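Local coordinates for putative uncharacterized protein smu.1377c (Streptococcus mutans, PDB 3L7V), which is of unknown function but may bind double-stranded RNA and take part in tRNA modification, at residues T64-Y68 against I215-V221. Residues are numbered along the deposited sequence; the frame is centred on the assembly and turned at random.
Sequences TKVGY and IEADDYV. With SO4 (sulfate ion), chain D.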
loop_
_atom_site.group_PDB
_atom_site.type_symbol
_atom_site.label_atom_id
_atom_site.label_comp_id
_atom_site.label_asym_id
_atom_site.label_seq_id
_atom_site.Cartn_x
_atom_site.Cartn_y
_atom_site.Cartn_z
ATOM N N THR A 64 -7.755 -3.611 7.232
ATOM C CA THR A 64 -6.559 -4.291 6.732
ATOM C C THR A 64 -6.017 -5.230 7.803
ATOM O O THR A 64 -6.565 -5.286 8.902
ATOM C CB THR A 64 -5.451 -3.298 6.368
ATOM O OG1 THR A 64 -4.930 -2.717 7.570
ATOM C CG2 THR A 64 -5.989 -2.205 5.472
ATOM N N LYS A 65 -4.930 -5.942 7.484
ATOM C CA LYS A 65 -4.242 -6.817 8.441
ATOM C C LYS A 65 -3.746 -6.082 9.706
ATOM O O LYS A 65 -3.668 -6.680 10.783
ATOM C CB LYS A 65 -3.045 -7.533 7.779
ATOM C CG LYS A 65 -3.379 -8.715 6.863
ATOM C CD LYS A 65 -2.103 -9.336 6.244
ATOM C CE LYS A 65 -2.433 -10.492 5.306
ATOM N NZ LYS A 65 -1.228 -11.022 4.584
ATOM N N VAL A 66 -3.385 -4.801 9.577
ATOM C CA VAL A 66 -2.908 -4.038 10.741
ATOM C C VAL A 66 -3.814 -2.853 11.197
ATOM O O VAL A 66 -3.413 -2.064 12.053
ATOM C CB VAL A 66 -1.461 -3.520 10.542
ATOM C CG1 VAL A 66 -0.488 -4.677 10.372
ATOM C CG2 VAL A 66 -1.402 -2.587 9.346
ATOM N N GLY A 67 -5.017 -2.738 10.641
ATOM C CA GLY A 67 -5.963 -1.714 11.076
ATOM C C GLY A 67 -6.977 -1.221 10.047
ATOM O O GLY A 67 -7.726 -2.015 9.501
ATOM N N TYR A 68 -7.004 0.090 9.796
ATOM C CA TYR A 68 -7.963 0.720 8.865
ATOM C C TYR A 68 -7.302 1.718 7.898
ATOM O O TYR A 68 -6.409 2.473 8.295
ATOM C CB TYR A 68 -9.140 1.383 9.636
ATOM C CG TYR A 68 -10.079 0.336 10.214
ATOM C CD1 TYR A 68 -9.922 -0.136 11.511
ATOM C CD2 TYR A 68 -11.084 -0.232 9.430
ATOM C CE1 TYR A 68 -10.764 -1.124 12.023
ATOM C CE2 TYR A 68 -11.920 -1.218 9.925
ATOM C CZ TYR A 68 -11.759 -1.656 11.224
ATOM O OH TYR A 68 -12.588 -2.640 11.709
ATOM N N ILE A 215 -16.560 0.256 6.207
ATOM C CA ILE A 215 -16.666 -1.189 6.312
ATOM C C ILE A 215 -15.978 -1.653 7.599
ATOM O O ILE A 215 -14.797 -1.360 7.803
ATOM C CB ILE A 215 -16.041 -1.872 5.072
ATOM C CG1 ILE A 215 -16.819 -1.503 3.802
ATOM C CG2 ILE A 215 -15.970 -3.370 5.250
ATOM C CD1 ILE A 215 -16.007 -1.668 2.492
ATOM N N GLU A 216 -16.723 -2.361 8.458
ATOM C CA GLU A 216 -16.244 -2.817 9.777
ATOM C C GLU A 216 -15.852 -4.304 9.816
ATOM O O GLU A 216 -16.508 -5.128 9.179
ATOM C CB GLU A 216 -17.311 -2.572 10.857
ATOM C CG GLU A 216 -17.782 -1.120 10.972
ATOM C CD GLU A 216 -18.646 -0.856 12.211
ATOM O OE1 GLU A 216 -18.819 -1.768 13.052
ATOM O OE2 GLU A 216 -19.147 0.278 12.349
ATOM N N ALA A 217 -14.798 -4.627 10.577
ATOM C CA ALA A 217 -14.343 -6.011 10.815
ATOM C C ALA A 217 -13.293 -6.103 11.938
ATOM O O ALA A 217 -12.227 -6.687 11.744
ATOM C CB ALA A 217 -13.795 -6.646 9.530
ATOM N N ASP A 218 -13.600 -5.526 13.104
ATOM C CA ASP A 218 -12.697 -5.519 14.261
ATOM C C ASP A 218 -12.130 -6.906 14.613
ATOM O O ASP A 218 -10.960 -7.025 14.980
ATOM C CB ASP A 218 -13.404 -4.930 15.495
ATOM C CG ASP A 218 -13.504 -3.398 15.463
ATOM O OD1 ASP A 218 -13.008 -2.750 14.510
ATOM O OD2 ASP A 218 -14.089 -2.837 16.414
ATOM N N ASP A 219 -12.972 -7.936 14.526
ATOM C CA ASP A 219 -12.565 -9.318 14.798
ATOM C C ASP A 219 -11.498 -9.856 13.818
ATOM O O ASP A 219 -10.588 -10.580 14.224
ATOM C CB ASP A 219 -13.786 -10.255 14.818
ATOM N N TYR A 220 -11.622 -9.512 12.536
ATOM C CA TYR A 220 -10.585 -9.814 11.547
ATOM C C TYR A 220 -9.193 -9.255 11.931
ATOM O O TYR A 220 -8.171 -9.952 11.830
ATOM C CB TYR A 220 -10.990 -9.271 10.171
ATOM C CG TYR A 220 -9.911 -9.429 9.131
ATOM C CD1 TYR A 220 -9.660 -10.665 8.554
ATOM C CD2 TYR A 220 -9.126 -8.352 8.743
ATOM C CE1 TYR A 220 -8.668 -10.821 7.608
ATOM C CE2 TYR A 220 -8.124 -8.499 7.797
ATOM C CZ TYR A 220 -7.900 -9.736 7.231
ATOM O OH TYR A 220 -6.910 -9.902 6.282
ATOM N N VAL A 221 -9.162 -7.994 12.358
ATOM C CA VAL A 221 -7.908 -7.318 12.711
ATOM C C VAL A 221 -7.281 -7.950 13.959
ATOM O O VAL A 221 -6.064 -8.104 14.056
ATOM C CB VAL A 221 -8.137 -5.803 12.933
ATOM C CG1 VAL A 221 -6.808 -5.078 13.295
ATOM C CG2 VAL A 221 -8.825 -5.176 11.696
HETATM S S SO4 D . -16.957 -6.770 14.003
HETATM O O1 SO4 D . -17.381 -7.414 12.763
HETATM O O2 SO4 D . -16.476 -5.424 13.682
HETATM O O3 SO4 D . -18.089 -6.685 14.926
HETATM O O4 SO4 D . -15.899 -7.564 14.628
HETATM O O HOH W 1 -3.564 -6.734 13.466
#
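With chi1 at -72°, Tyr68 sets CG anti to its own carbonyl carbon and sends the phenol to the start of helix 218-223, where Asp218, with a similar chi1 of -77°, turns its carboxylate to meet it. Tyr68 OH donates to Asp218 OD1 over 2.8 Å, reaching that oxygen on its anti side, with ring and carboxylate planes 70° apart. Tyr68 OH also accepts from Ala217 N at 3.2 Å along a nearly straight N-H; two bonds fix the phenol oxygen, one given and one taken, a pairing that a tyrosine hydroxyl can supply. Asp218 OD1 is held a second time by Val200 N, which ties a further loop to this corner.

One turn along the helix, the branched Val221 touches two parts of the turn: CG2 rests 3.6 Å from Thr64 O while CG1 faces the backbone at Gly67, whose dihedral angles only glycine accepts comfortably. The ring edge of Tyr220 lies against the carbonyl of Thr64, with CE2 3.7 Å from Thr64 O, and its OH approaches Lys65 CG; the extended lysine carries its ammonium onward to a salt bridge with Asp124. A water bridges Lys65 O and Val221 O, donating to both. At the helix's first turn, Asp218 N donates to sulfate O2 and Asp219 N to sulfate O4, and His40 also binds this ion, probably from the crystallisation liquor.

Thr64 OG1 accepts from Val66 N in an ST turn, within the tight beta-hairpin connection between antiparallel strands 59-64 and 67-72 of the YrdC-like sheet, packed against the sulfate-holding N-terminal turn of helix 218-223.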